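Local structure of tryptophan halogenase (Shewanella frigidimarina, 2PYX) at residues 125-130 against 484-489; 141-146 against 164-169; 368-373 against 395-400; 415-418 against 422-425. The protein probably acts as a flavin-dependent halogenase that uses FAD and monooxygenase-type chemistry to halogenate tryptophan or a related substrate. One frame throughout, in Å; residues are numbered along the deposited sequence. Where two conformers were deposited one is given.

Contact 1 of 4, residues 125-130 against 484-489; sequences CPYWLP and PSMQQL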
loop_
_atom_site.group_PDB
_atom_site.type_symbol
_atom_site.label_atom_id
_atom_site.label_comp_id
_atom_site.label_asym_id
_atom_site.label_seq_id
_atom_site.Cartn_x
_atom_site.Cartn_y
_atom_site.Cartn_z
ATOM N N CYS A 125 -10.698 6.719 -21.162
ATOM C CA CYS A 125 -9.419 6.316 -21.697
ATOM C C CYS A 125 -9.379 6.154 -23.226
ATOM O O CYS A 125 -8.555 6.784 -23.879
ATOM C CB CYS A 125 -8.918 5.090 -20.927
ATOM S SG CYS A 125 -7.268 4.540 -21.384
ATOM N N PRO A 126 -10.250 5.316 -23.818
ATOM C CA PRO A 126 -10.169 5.199 -25.283
ATOM C C PRO A 126 -10.481 6.496 -26.048
ATOM O O PRO A 126 -10.029 6.630 -27.185
ATOM C CB PRO A 126 -11.199 4.113 -25.620
ATOM C CG PRO A 126 -12.094 4.089 -24.472
ATOM C CD PRO A 126 -11.250 4.390 -23.271
ATOM N N TYR A 127 -11.240 7.402 -25.433
ATOM C CA TYR A 127 -11.502 8.733 -26.023
ATOM C C TYR A 127 -10.309 9.671 -25.934
ATOM O O TYR A 127 -10.184 10.598 -26.743
ATOM C CB TYR A 127 -12.782 9.338 -25.386
ATOM C CG TYR A 127 -13.973 8.439 -25.664
ATOM C CD1 TYR A 127 -14.730 8.568 -26.837
ATOM C CD2 TYR A 127 -14.294 7.384 -24.808
ATOM C CE1 TYR A 127 -15.769 7.667 -27.131
ATOM C CE2 TYR A 127 -15.347 6.496 -25.095
ATOM C CZ TYR A 127 -16.094 6.666 -26.259
ATOM O OH TYR A 127 -17.102 5.740 -26.500
ATOM N N TRP A 128 -9.444 9.455 -24.936
ATOM C CA TRP A 128 -8.221 10.214 -24.818
ATOM C C TRP A 128 -7.160 9.751 -25.828
ATOM O O TRP A 128 -6.366 10.539 -26.330
ATOM C CB TRP A 128 -7.674 10.152 -23.368
ATOM C CG TRP A 128 -6.238 10.480 -23.338
ATOM C CD1 TRP A 128 -5.675 11.723 -23.355
ATOM C CD2 TRP A 128 -5.158 9.557 -23.398
ATOM N NE1 TRP A 128 -4.327 11.621 -23.367
ATOM C CE2 TRP A 128 -3.975 10.295 -23.428
ATOM C CE3 TRP A 128 -5.088 8.157 -23.450
ATOM C CZ2 TRP A 128 -2.726 9.688 -23.485
ATOM C CZ3 TRP A 128 -3.857 7.569 -23.485
ATOM C CH2 TRP A 128 -2.699 8.313 -23.509
ATOM N N LEU A 129 -7.150 8.455 -26.119
ATOM C CA LEU A 129 -6.067 7.842 -26.850
ATOM C C LEU A 129 -5.645 8.580 -28.141
ATOM O O LEU A 129 -4.439 8.752 -28.387
ATOM C CB LEU A 129 -6.454 6.375 -27.085
ATOM C CG LEU A 129 -5.382 5.381 -27.454
ATOM C CD1 LEU A 129 -4.292 5.314 -26.407
ATOM C CD2 LEU A 129 -6.047 4.026 -27.674
ATOM N N PRO A 130 -6.616 9.008 -28.979
ATOM C CA PRO A 130 -6.191 9.744 -30.182
ATOM C C PRO A 130 -5.403 11.024 -29.902
ATOM O O PRO A 130 -4.754 11.548 -30.809
ATOM C CB PRO A 130 -7.515 10.087 -30.888
ATOM C CG PRO A 130 -8.514 9.137 -30.335
ATOM C CD PRO A 130 -8.082 8.880 -28.907
ATOM N N PRO A 484 -20.665 8.882 -32.232
ATOM C CA PRO A 484 -20.703 10.329 -31.994
ATOM C C PRO A 484 -21.288 10.778 -30.653
ATOM O O PRO A 484 -20.736 11.713 -30.049
ATOM C CB PRO A 484 -21.570 10.839 -33.150
ATOM C CG PRO A 484 -21.223 9.886 -34.289
ATOM C CD PRO A 484 -21.155 8.535 -33.589
ATOM N N SER A 485 -22.352 10.139 -30.173
ATOM C CA SER A 485 -22.964 10.518 -28.902
ATOM C C SER A 485 -21.951 10.384 -27.759
ATOM O O SER A 485 -21.889 11.235 -26.853
ATOM C CB SER A 485 -24.214 9.712 -28.595
ATOM O OG SER A 485 -24.003 8.334 -28.520
HETATM N N MSE A 486 -21.141 9.328 -27.829
HETATM C CA MSE A 486 -20.167 9.025 -26.774
HETATM C C MSE A 486 -18.952 9.941 -26.901
HETATM O O MSE A 486 -18.391 10.381 -25.901
HETATM C CB MSE A 486 -19.717 7.566 -26.843
HETATM C CG MSE A 486 -20.806 6.539 -26.623
HETATM SE SE MSE A 486 -21.541 6.385 -24.815
HETATM C CE MSE A 486 -22.512 4.690 -25.138
ATOM N N GLN A 487 -18.540 10.223 -28.126
ATOM C CA GLN A 487 -17.520 11.213 -28.356
ATOM C C GLN A 487 -17.947 12.541 -27.728
ATOM O O GLN A 487 -17.141 13.241 -27.107
ATOM C CB GLN A 487 -17.299 11.417 -29.844
ATOM C CG GLN A 487 -16.202 12.357 -30.141
ATOM C CD GLN A 487 -14.877 11.837 -29.646
ATOM O OE1 GLN A 487 -14.523 10.691 -29.934
ATOM N NE2 GLN A 487 -14.141 12.660 -28.877
ATOM N N GLN A 488 -19.219 12.899 -27.920
ATOM C CA GLN A 488 -19.756 14.153 -27.381
ATOM C C GLN A 488 -19.798 14.147 -25.849
ATOM O O GLN A 488 -19.427 15.141 -25.238
ATOM C CB GLN A 488 -21.137 14.435 -27.982
ATOM C CG GLN A 488 -21.077 14.698 -29.497
ATOM C CD GLN A 488 -22.374 14.304 -30.229
ATOM O OE1 GLN A 488 -23.434 14.135 -29.612
ATOM N NE2 GLN A 488 -22.278 14.137 -31.545
ATOM N N LEU A 489 -20.204 13.037 -25.247
ATOM C CA LEU A 489 -20.161 12.857 -23.784
ATOM C C LEU A 489 -18.719 12.988 -23.301
ATOM O O LEU A 489 -18.416 13.768 -22.393
ATOM C CB LEU A 489 -20.703 11.505 -23.380
ATOM C CG LEU A 489 -20.682 11.172 -21.887
ATOM C CD1 LEU A 489 -21.274 12.288 -21.006
ATOM C CD2 LEU A 489 -21.367 9.891 -21.653
HETATM O O HOH W 1 -11.818 11.562 -28.442
#
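Y127 meets helix 484-507 with one side and the outer end of its ring. Its OH stands 3.2 Å from CB of M486, a selenomethionine, and its CZ lies 3.8 Å from that same CB. The contact is thus made by the methylene at the root of the side chain, while in the conformer given the bend at chi2 of M486 leads the selenium away from the tyrosine. Q487 supplies the second touch: its OE1 comes to the ring edge, in the ring plane, 3.8 Å from CD1 of Y127, with the amide turned 62° from the ring. No direct hydrogen bond joins the two segments, but a water does. It donates to Y127 O at 2.5 Å and accepts from Q487 NE2 at 2.6 Å, unusually short distances whose exact values call for caution. One amide therefore serves ring and backbone together, its oxygen at the ring and its nitrogen on the water. What places it there is the kink in the Q487 chain: CG runs anti to the backbone N, and the bend at chi2 (63°) folds the amide back toward the tyrosine. Further along helix 484-507, A490 and F494 also touch Y127, and F494 reaches W128, whose ring meets F137 and Y470 as well. The short helix 125-128 is thus wedged at the surface between the first turns of helix 484-507, helix 462-471 and helix 137-141.

Contact 2 of 4, residues 141-146 against 164-169; sequences VCSQQV and FQNNYG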
loop_
_atom_site.group_PDB
_atom_site.type_symbol
_atom_site.label_atom_id
_atom_site.label_comp_id
_atom_site.label_asym_id
_atom_site.label_seq_id
_atom_site.Cartn_x
_atom_site.Cartn_y
_atom_site.Cartn_z
ATOM N N VAL A 141 -7.785 13.444 -17.697
ATOM C CA VAL A 141 -8.880 12.779 -16.989
ATOM C C VAL A 141 -8.941 13.052 -15.504
ATOM O O VAL A 141 -9.871 12.633 -14.840
ATOM C CB VAL A 141 -8.897 11.236 -17.189
ATOM C CG1 VAL A 141 -8.901 10.867 -18.657
ATOM C CG2 VAL A 141 -7.724 10.591 -16.481
ATOM N N CYS A 142 -7.951 13.735 -14.950
ATOM C CA CYS A 142 -8.019 14.037 -13.533
ATOM C C CYS A 142 -7.405 15.389 -13.270
ATOM O O CYS A 142 -6.813 16.000 -14.150
ATOM C CB CYS A 142 -7.358 12.942 -12.660
ATOM S SG CYS A 142 -5.521 13.029 -12.551
ATOM N N SER A 143 -7.652 15.902 -12.073
ATOM C CA SER A 143 -7.092 17.205 -11.696
ATOM C C SER A 143 -5.790 17.060 -10.921
ATOM O O SER A 143 -5.014 17.999 -10.806
ATOM C CB SER A 143 -8.108 18.033 -10.885
ATOM O OG SER A 143 -8.434 17.399 -9.665
ATOM N N GLN A 144 -5.504 15.864 -10.403
ATOM C CA GLN A 144 -4.348 15.698 -9.515
ATOM C C GLN A 144 -3.001 15.868 -10.160
ATOM O O GLN A 144 -2.018 16.186 -9.492
ATOM C CB GLN A 144 -4.392 14.316 -8.846
ATOM C CG GLN A 144 -5.215 14.343 -7.629
ATOM C CD GLN A 144 -5.321 13.016 -6.892
ATOM O OE1 GLN A 144 -5.365 11.977 -7.517
ATOM N NE2 GLN A 144 -5.448 13.074 -5.557
ATOM N N GLN A 145 -2.894 15.619 -11.456
ATOM C CA GLN A 145 -1.595 15.794 -12.113
ATOM C C GLN A 145 -1.156 17.239 -11.950
ATOM O O GLN A 145 -0.095 17.514 -11.389
ATOM C CB GLN A 145 -1.620 15.381 -13.584
ATOM C CG GLN A 145 -0.346 15.635 -14.400
ATOM C CD GLN A 145 0.913 14.985 -13.792
ATOM O OE1 GLN A 145 1.185 15.118 -12.592
ATOM N NE2 GLN A 145 1.669 14.285 -14.612
ATOM N N VAL A 146 -2.029 18.153 -12.361
ATOM C CA VAL A 146 -1.756 19.579 -12.269
ATOM C C VAL A 146 -1.620 20.032 -10.810
ATOM O O VAL A 146 -0.691 20.758 -10.487
ATOM C CB VAL A 146 -2.845 20.396 -13.020
ATOM C CG1 VAL A 146 -2.700 21.866 -12.707
ATOM C CG2 VAL A 146 -2.749 20.137 -14.525
ATOM N N PHE A 164 -12.700 14.807 1.304
ATOM C CA PHE A 164 -11.706 15.255 0.368
ATOM C C PHE A 164 -12.276 16.004 -0.803
ATOM O O PHE A 164 -13.452 15.835 -1.132
ATOM C CB PHE A 164 -10.852 14.054 -0.117
ATOM C CG PHE A 164 -11.622 12.965 -0.798
ATOM C CD1 PHE A 164 -11.954 13.067 -2.144
ATOM C CD2 PHE A 164 -12.023 11.831 -0.108
ATOM C CE1 PHE A 164 -12.661 12.057 -2.790
ATOM C CE2 PHE A 164 -12.738 10.821 -0.760
ATOM C CZ PHE A 164 -13.041 10.932 -2.095
ATOM N N GLN A 165 -11.412 16.816 -1.412
ATOM C CA GLN A 165 -11.648 17.370 -2.729
ATOM C C GLN A 165 -11.086 16.459 -3.810
ATOM O O GLN A 165 -11.715 16.245 -4.834
ATOM C CB GLN A 165 -11.134 18.797 -2.776
ATOM C CG GLN A 165 -12.064 19.690 -1.932
ATOM C CD GLN A 165 -11.482 21.035 -1.616
ATOM O OE1 GLN A 165 -11.737 22.016 -2.315
ATOM N NE2 GLN A 165 -10.694 21.101 -0.569
ATOM N N ASN A 166 -9.926 15.871 -3.547
ATOM C CA ASN A 166 -9.386 14.794 -4.383
ATOM C C ASN A 166 -8.944 13.651 -3.456
ATOM O O ASN A 166 -8.467 13.911 -2.360
ATOM C CB ASN A 166 -8.192 15.247 -5.213
ATOM C CG ASN A 166 -8.591 15.938 -6.493
ATOM O OD1 ASN A 166 -9.461 15.475 -7.215
ATOM N ND2 ASN A 166 -7.898 17.017 -6.812
ATOM N N ASN A 167 -9.122 12.407 -3.880
ATOM C CA ASN A 167 -8.872 11.256 -2.987
ATOM C C ASN A 167 -7.420 11.208 -2.552
ATOM O O ASN A 167 -6.505 11.545 -3.320
ATOM C CB ASN A 167 -9.254 9.929 -3.661
ATOM C CG ASN A 167 -9.630 8.819 -2.668
ATOM O OD1 ASN A 167 -9.608 9.026 -1.460
ATOM N ND2 ASN A 167 -10.020 7.662 -3.188
ATOM N N TYR A 168 -7.224 10.758 -1.325
ATOM C CA TYR A 168 -5.917 10.756 -0.713
ATOM C C TYR A 168 -5.760 9.630 0.276
ATOM O O TYR A 168 -6.730 9.138 0.838
ATOM C CB TYR A 168 -5.614 12.088 -0.020
ATOM C CG TYR A 168 -6.407 12.397 1.226
ATOM C CD1 TYR A 168 -7.649 13.048 1.150
ATOM C CD2 TYR A 168 -5.925 12.091 2.490
ATOM C CE1 TYR A 168 -8.370 13.339 2.278
ATOM C CE2 TYR A 168 -6.639 12.383 3.622
ATOM C CZ TYR A 168 -7.878 12.993 3.525
ATOM O OH TYR A 168 -8.586 13.297 4.680
ATOM N N GLY A 169 -4.502 9.200 0.411
ATOM C CA GLY A 169 -4.030 8.436 1.566
ATOM C C GLY A 169 -2.979 9.262 2.298
ATOM O O GLY A 169 -2.984 10.495 2.250
HETATM O O HOH W 2 -8.754 14.424 -9.783
#
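Q144 and N166 lie alongside one another and run in opposing senses, their amide planes 48° apart, the glutamine amide reaching the N167 carbonyl and the asparagine amide the S143 hydroxyl. The glutamine travels farther. Its chain is extended beyond CG (chi2 180°), which carries NE2 past CB of N166, at 3.5 Å, to the carbonyl beyond. There NE2 donates to N167 O over 2.9 Å, approaching in the carbonyl plane. N166 reaches the other way and donates from ND2 to S143 OG, also 2.9 Å away, in a moderately bent bond (149° at the hydrogen). The serine oxygen lies slightly out of the asparagine amide plane. A water completes this end: it accepts from S143 N at 2.9 Å and donates to N166 OD1 at the same distance, so both ends of the asparagine amide are tied to one serine, one directly and one through the water.

These bonds fasten the loop that precedes strand 169-172 to residues 143-144, where the chain leads into helix 144-149. That strand pairs with strand 87-95, where G169 shares backbone hydrogen bonds with K89, the predicted active-site lysine; the side chain of Q144 lies about 9 Å from that of K89.

Second-shell partners fix which way round the amides sit. Q144 OE1 accepts from S114 N, and its NE2 is hydrogen-bonded to Q90 OE1 besides N167 O. N166 OD1 takes a further bond from R500 NH2, a residue of helix 484-507, whose side chain also touches S143.

Contact 3 of 4, residues 368-373 against 395-400; sequences IEWTAS and ERYQQH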
loop_
_atom_site.group_PDB
_atom_site.type_symbol
_atom_site.label_atom_id
_atom_site.label_comp_id
_atom_site.label_asym_id
_atom_site.label_seq_id
_atom_site.Cartn_x
_atom_site.Cartn_y
_atom_site.Cartn_z
ATOM N N ILE A 368 -2.597 -5.460 4.638
ATOM C CA ILE A 368 -2.990 -5.564 6.027
ATOM C C ILE A 368 -4.480 -5.172 6.190
ATOM O O ILE A 368 -5.296 -5.890 6.814
ATOM C CB ILE A 368 -2.060 -4.725 6.929
ATOM C CG1 ILE A 368 -0.711 -5.422 7.071
ATOM C CG2 ILE A 368 -2.686 -4.499 8.283
ATOM C CD1 ILE A 368 0.395 -4.486 7.596
ATOM N N GLU A 369 -4.848 -4.015 5.640
ATOM C CA GLU A 369 -6.230 -3.535 5.737
ATOM C C GLU A 369 -7.179 -4.533 5.074
ATOM O O GLU A 369 -8.240 -4.787 5.600
ATOM C CB GLU A 369 -6.354 -2.200 5.022
ATOM C CG GLU A 369 -5.617 -1.008 5.594
ATOM C CD GLU A 369 -5.904 0.182 4.689
ATOM O OE1 GLU A 369 -6.937 0.820 4.885
ATOM O OE2 GLU A 369 -5.131 0.432 3.738
ATOM N N TRP A 370 -6.827 -5.038 3.894
ATOM C CA TRP A 370 -7.703 -5.965 3.193
ATOM C C TRP A 370 -7.895 -7.213 4.047
ATOM O O TRP A 370 -9.006 -7.676 4.244
ATOM C CB TRP A 370 -7.163 -6.356 1.784
ATOM C CG TRP A 370 -7.984 -7.455 1.254
ATOM C CD1 TRP A 370 -9.250 -7.345 0.701
ATOM C CD2 TRP A 370 -7.704 -8.860 1.317
ATOM N NE1 TRP A 370 -9.743 -8.586 0.413
ATOM C CE2 TRP A 370 -8.823 -9.541 0.767
ATOM C CE3 TRP A 370 -6.619 -9.619 1.746
ATOM C CZ2 TRP A 370 -8.891 -10.930 0.711
ATOM C CZ3 TRP A 370 -6.685 -10.995 1.649
ATOM C CH2 TRP A 370 -7.821 -11.639 1.144
ATOM N N THR A 371 -6.801 -7.782 4.538
ATOM C CA THR A 371 -6.921 -9.060 5.195
ATOM C C THR A 371 -7.721 -8.922 6.513
ATOM O O THR A 371 -8.613 -9.723 6.830
ATOM C CB THR A 371 -5.555 -9.709 5.488
ATOM O OG1 THR A 371 -4.683 -9.631 4.347
ATOM C CG2 THR A 371 -5.770 -11.170 5.849
ATOM N N ALA A 372 -7.398 -7.888 7.291
ATOM C CA ALA A 372 -8.057 -7.651 8.565
ATOM C C ALA A 372 -9.531 -7.305 8.372
ATOM O O ALA A 372 -10.391 -7.796 9.100
ATOM C CB ALA A 372 -7.334 -6.549 9.341
ATOM N N SER A 373 -9.807 -6.424 7.420
ATOM C CA SER A 373 -11.199 -6.049 7.171
ATOM C C SER A 373 -12.010 -7.259 6.661
ATOM O O SER A 373 -13.167 -7.431 7.030
ATOM C CB SER A 373 -11.323 -4.860 6.199
ATOM O OG SER A 373 -10.813 -5.154 4.908
ATOM N N GLU A 395 -8.681 -17.715 -1.985
ATOM C CA GLU A 395 -8.794 -17.519 -3.417
ATOM C C GLU A 395 -8.646 -16.028 -3.722
ATOM O O GLU A 395 -7.922 -15.629 -4.657
ATOM C CB GLU A 395 -10.130 -18.042 -3.902
ATOM C CG GLU A 395 -10.410 -17.729 -5.335
ATOM C CD GLU A 395 -11.643 -18.418 -5.803
ATOM O OE1 GLU A 395 -12.728 -17.996 -5.381
ATOM O OE2 GLU A 395 -11.522 -19.391 -6.569
ATOM N N ARG A 396 -9.311 -15.174 -2.940
ATOM C CA ARG A 396 -9.230 -13.723 -3.180
ATOM C C ARG A 396 -7.820 -13.221 -2.911
ATOM O O ARG A 396 -7.296 -12.391 -3.677
ATOM C CB ARG A 396 -10.235 -12.919 -2.324
ATOM C CG ARG A 396 -10.270 -11.437 -2.599
ATOM C CD ARG A 396 -10.711 -11.037 -4.003
ATOM N NE ARG A 396 -12.071 -11.501 -4.318
ATOM C CZ ARG A 396 -13.196 -11.010 -3.802
ATOM N NH1 ARG A 396 -13.195 -10.039 -2.936
ATOM N NH2 ARG A 396 -14.359 -11.520 -4.173
ATOM N N TYR A 397 -7.205 -13.722 -1.850
ATOM C CA TYR A 397 -5.800 -13.400 -1.526
ATOM C C TYR A 397 -4.865 -13.732 -2.675
ATOM O O TYR A 397 -3.997 -12.905 -3.065
ATOM C CB TYR A 397 -5.425 -14.150 -0.269
ATOM C CG TYR A 397 -3.976 -14.349 0.004
ATOM C CD1 TYR A 397 -3.259 -13.425 0.750
ATOM C CD2 TYR A 397 -3.316 -15.479 -0.430
ATOM C CE1 TYR A 397 -1.884 -13.625 1.044
ATOM C CE2 TYR A 397 -1.972 -15.688 -0.147
ATOM C CZ TYR A 397 -1.247 -14.736 0.561
ATOM O OH TYR A 397 0.098 -14.927 0.891
ATOM N N GLN A 398 -5.075 -14.911 -3.265
ATOM C CA GLN A 398 -4.272 -15.351 -4.419
ATOM C C GLN A 398 -4.504 -14.430 -5.635
ATOM O O GLN A 398 -3.554 -14.060 -6.376
ATOM C CB GLN A 398 -4.602 -16.803 -4.721
ATOM C CG GLN A 398 -4.045 -17.726 -3.662
ATOM C CD GLN A 398 -4.750 -19.068 -3.562
ATOM O OE1 GLN A 398 -5.676 -19.362 -4.348
ATOM N NE2 GLN A 398 -4.319 -19.887 -2.577
ATOM N N GLN A 399 -5.753 -14.032 -5.868
ATOM C CA GLN A 399 -6.081 -13.061 -6.929
ATOM C C GLN A 399 -5.324 -11.740 -6.665
ATOM O O GLN A 399 -4.725 -11.145 -7.556
ATOM C CB GLN A 399 -7.581 -12.758 -6.983
ATOM C CG GLN A 399 -8.484 -13.915 -7.422
ATOM C CD GLN A 399 -8.455 -14.232 -8.917
ATOM O OE1 GLN A 399 -7.720 -13.626 -9.704
ATOM N NE2 GLN A 399 -9.296 -15.190 -9.313
ATOM N N HIS A 400 -5.388 -11.255 -5.438
ATOM C CA HIS A 400 -4.689 -9.998 -5.069
ATOM C C HIS A 400 -3.213 -10.064 -5.335
ATOM O O HIS A 400 -2.650 -9.135 -5.932
ATOM C CB HIS A 400 -4.917 -9.635 -3.626
ATOM C CG HIS A 400 -6.306 -9.147 -3.339
ATOM N ND1 HIS A 400 -7.084 -8.487 -4.268
ATOM C CD2 HIS A 400 -7.017 -9.161 -2.183
ATOM C CE1 HIS A 400 -8.231 -8.136 -3.692
ATOM N NE2 HIS A 400 -8.218 -8.544 -2.433
#
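W370 extends from its helix so that H400 comes down on one face of the indole while R396 and Y397 meet its far, six-membered end. The tryptophan reaches out because its CG lies anti to the backbone N (chi1 171°), which sends the ring system straight across to the facing helix. H400 turns the other way about its first bond: CG sits anti to the carbonyl carbon, and the imidazole lies back along its own helix toward R396, whose O lies 3.3 Å above the imidazole plane. The result is a T-shaped pair, the imidazole edge directed at the indole face, with the planes 88° apart and the centroid of the five-membered indole ring 4.3 Å from that of H400. NE1 of W370 and NE2 of H400 approach to 3.2 Å without forming a hydrogen bond, as expected where the imidazole nitrogen stands over the indole and the N-H points out along its plane.

At the benzo end the contacts are with aliphatic carbons and with the backbone N of Y397. CG of R396 lies 3.6 Å from CZ2 of W370; beyond it the arginine chain bends at chi2 and again at chi3. CB of Y397 lies 3.7 Å from CH2 of W370, and the phenol continues on to bond R339 O through its OH.

The two helical segments run nearly antiparallel, at 169°, with axes 11.7 Å apart, a separation spanned by the indole. Elsewhere on helix 363-377, I368 and A372 pack on helix 16-31, which includes the predicted FAD-binding A18, while E369 bonds S65 and T69 at helix 65-73.

Contact 4 of 4, residues 415-418 against 422-425; sequences SQRQ and YWRD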
loop_
_atom_site.group_PDB
_atom_site.type_symbol
_atom_site.label_atom_id
_atom_site.label_comp_id
_atom_site.label_asym_id
_atom_site.label_seq_id
_atom_site.Cartn_x
_atom_site.Cartn_y
_atom_site.Cartn_z
ATOM N N SER A 415 9.074 -0.012 -19.974
ATOM C CA SER A 415 10.159 0.950 -20.136
ATOM C C SER A 415 10.840 0.784 -21.487
ATOM O O SER A 415 10.833 -0.296 -22.085
ATOM C CB SER A 415 11.223 0.755 -19.034
ATOM O OG SER A 415 12.212 1.786 -19.137
ATOM N N GLN A 416 11.469 1.880 -21.932
ATOM C CA GLN A 416 12.309 1.848 -23.130
ATOM C C GLN A 416 13.782 1.976 -22.753
ATOM O O GLN A 416 14.659 2.123 -23.629
ATOM C CB GLN A 416 11.901 2.943 -24.120
ATOM C CG GLN A 416 10.523 2.717 -24.711
ATOM C CD GLN A 416 10.236 3.658 -25.868
ATOM O OE1 GLN A 416 10.481 4.864 -25.773
ATOM N NE2 GLN A 416 9.724 3.109 -26.971
ATOM N N ARG A 417 14.080 1.912 -21.473
ATOM C CA ARG A 417 15.483 1.978 -21.023
ATOM C C ARG A 417 16.311 0.854 -21.656
ATOM O O ARG A 417 15.913 -0.295 -21.659
ATOM C CB ARG A 417 15.576 1.896 -19.521
ATOM C CG ARG A 417 15.314 3.154 -18.793
ATOM C CD ARG A 417 15.125 2.943 -17.323
ATOM N NE ARG A 417 15.326 4.113 -16.494
ATOM C CZ ARG A 417 16.512 4.492 -15.996
ATOM N NH1 ARG A 417 17.610 3.770 -16.220
ATOM N NH2 ARG A 417 16.604 5.550 -15.227
ATOM N N GLN A 418 17.486 1.232 -22.172
ATOM C CA GLN A 418 18.361 0.332 -22.940
ATOM C C GLN A 418 19.778 0.247 -22.385
ATOM O O GLN A 418 20.464 -0.740 -22.660
ATOM C CB GLN A 418 18.475 0.777 -24.405
ATOM C CG GLN A 418 17.240 0.535 -25.246
ATOM C CD GLN A 418 16.983 -0.945 -25.551
ATOM O OE1 GLN A 418 17.689 -1.838 -25.060
ATOM N NE2 GLN A 418 15.968 -1.207 -26.366
ATOM N N TYR A 422 19.878 -4.539 -16.287
ATOM C CA TYR A 422 18.714 -4.663 -15.382
ATOM C C TYR A 422 17.405 -4.370 -16.120
ATOM O O TYR A 422 16.431 -5.147 -16.052
ATOM C CB TYR A 422 18.860 -3.710 -14.206
ATOM C CG TYR A 422 17.695 -3.664 -13.247
ATOM C CD1 TYR A 422 17.599 -4.558 -12.193
ATOM C CD2 TYR A 422 16.736 -2.668 -13.355
ATOM C CE1 TYR A 422 16.594 -4.473 -11.252
ATOM C CE2 TYR A 422 15.713 -2.579 -12.465
ATOM C CZ TYR A 422 15.633 -3.481 -11.406
ATOM O OH TYR A 422 14.635 -3.424 -10.476
ATOM N N TRP A 423 17.384 -3.271 -16.867
ATOM C CA TRP A 423 16.157 -2.847 -17.535
ATOM C C TRP A 423 15.865 -3.741 -18.731
ATOM O O TRP A 423 14.715 -4.091 -19.016
ATOM C CB TRP A 423 16.206 -1.334 -17.868
ATOM C CG TRP A 423 16.168 -0.547 -16.623
ATOM C CD1 TRP A 423 17.218 -0.070 -15.892
ATOM C CD2 TRP A 423 14.986 -0.182 -15.865
ATOM N NE1 TRP A 423 16.781 0.573 -14.769
ATOM C CE2 TRP A 423 15.407 0.506 -14.721
ATOM C CE3 TRP A 423 13.603 -0.357 -16.073
ATOM C CZ2 TRP A 423 14.513 0.987 -13.765
ATOM C CZ3 TRP A 423 12.727 0.158 -15.131
ATOM C CH2 TRP A 423 13.178 0.837 -14.010
ATOM N N ARG A 424 16.914 -4.139 -19.483
ATOM C CA ARG A 424 16.726 -5.035 -20.582
ATOM C C ARG A 424 16.203 -6.376 -20.099
ATOM O O ARG A 424 15.335 -6.965 -20.722
ATOM C CB ARG A 424 18.037 -5.217 -21.398
ATOM C CG ARG A 424 18.598 -3.889 -21.959
ATOM C CD ARG A 424 19.838 -4.066 -22.890
ATOM N NE ARG A 424 20.996 -4.686 -22.211
ATOM C CZ ARG A 424 22.028 -4.028 -21.690
ATOM N NH1 ARG A 424 22.125 -2.705 -21.729
ATOM N NH2 ARG A 424 23.004 -4.716 -21.128
ATOM N N ASP A 425 16.767 -6.887 -19.011
ATOM C CA ASP A 425 16.347 -8.188 -18.432
ATOM C C ASP A 425 14.864 -8.165 -18.026
ATOM O O ASP A 425 14.174 -9.155 -18.228
ATOM C CB ASP A 425 17.159 -8.484 -17.175
ATOM C CG ASP A 425 18.530 -9.020 -17.448
ATOM O OD1 ASP A 425 18.770 -9.560 -18.573
ATOM O OD2 ASP A 425 19.330 -9.006 -16.475
#
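W423 is sandwiched: CD of R417 lies over one face of the indole and CD2 of Y422, its neighbour in the chain, sits 3.5 Å above the opposite face. The CH-pi contact is nearly vertical, with CD 3.5 Å from the centroid of the five-membered ring and 13° off its normal. Past it, the guanidinium of R417 lies flat on the same indole, planes 29° apart, and its CZ stands 4.5 Å from that centroid in a cation-pi stack. An R417 chain extended from CG to NE is what lays both groups along the ring. Outside partners hold the pair in place: NE of R417 bonds N96 O, and NE1 of W423 bonds Q279 O.

The second flat group, the R424 guanidinium, works through its edge. NH1 donates to Q418 O over 2.7 Å, a fairly straight bond (159°), and the oxygen lies in the guanidinium plane. S415, whose CB comes within 4.0 Å of W423 CE3, accepts the N-H of R417 on its OG at 3.0 Å and bonds W97 O as well. An ST turn thus sets R417 above the tryptophan, and the whole is a local arginine-tryptophan cation-pi stack joining a loop to the short helix that follows it.

In the fold
Followed from the N terminus, the chain opens contact 1 at helix 125-128 and closes it only at helix 484-507, so the other three contacts all nest inside that one long loop. Within it they come in series and none cross. Contact 2 closes the short loop between helix 144-149 and strand 169-172; contact 3 pairs helices 363-377 and 383-413; contact 4 folds the connection after helix 383-413 onto helix 421-425. Contacts 1 and 2 are the nearest neighbours, with centres about 22 Å apart on the same side of the chain's centre; helix 484-507 supplies one side of contact 1 and, through R500 and T501, touches contact 2. Contacts 3 and 4 lie about 32 Å apart, centre to centre, linked through helix 383-413.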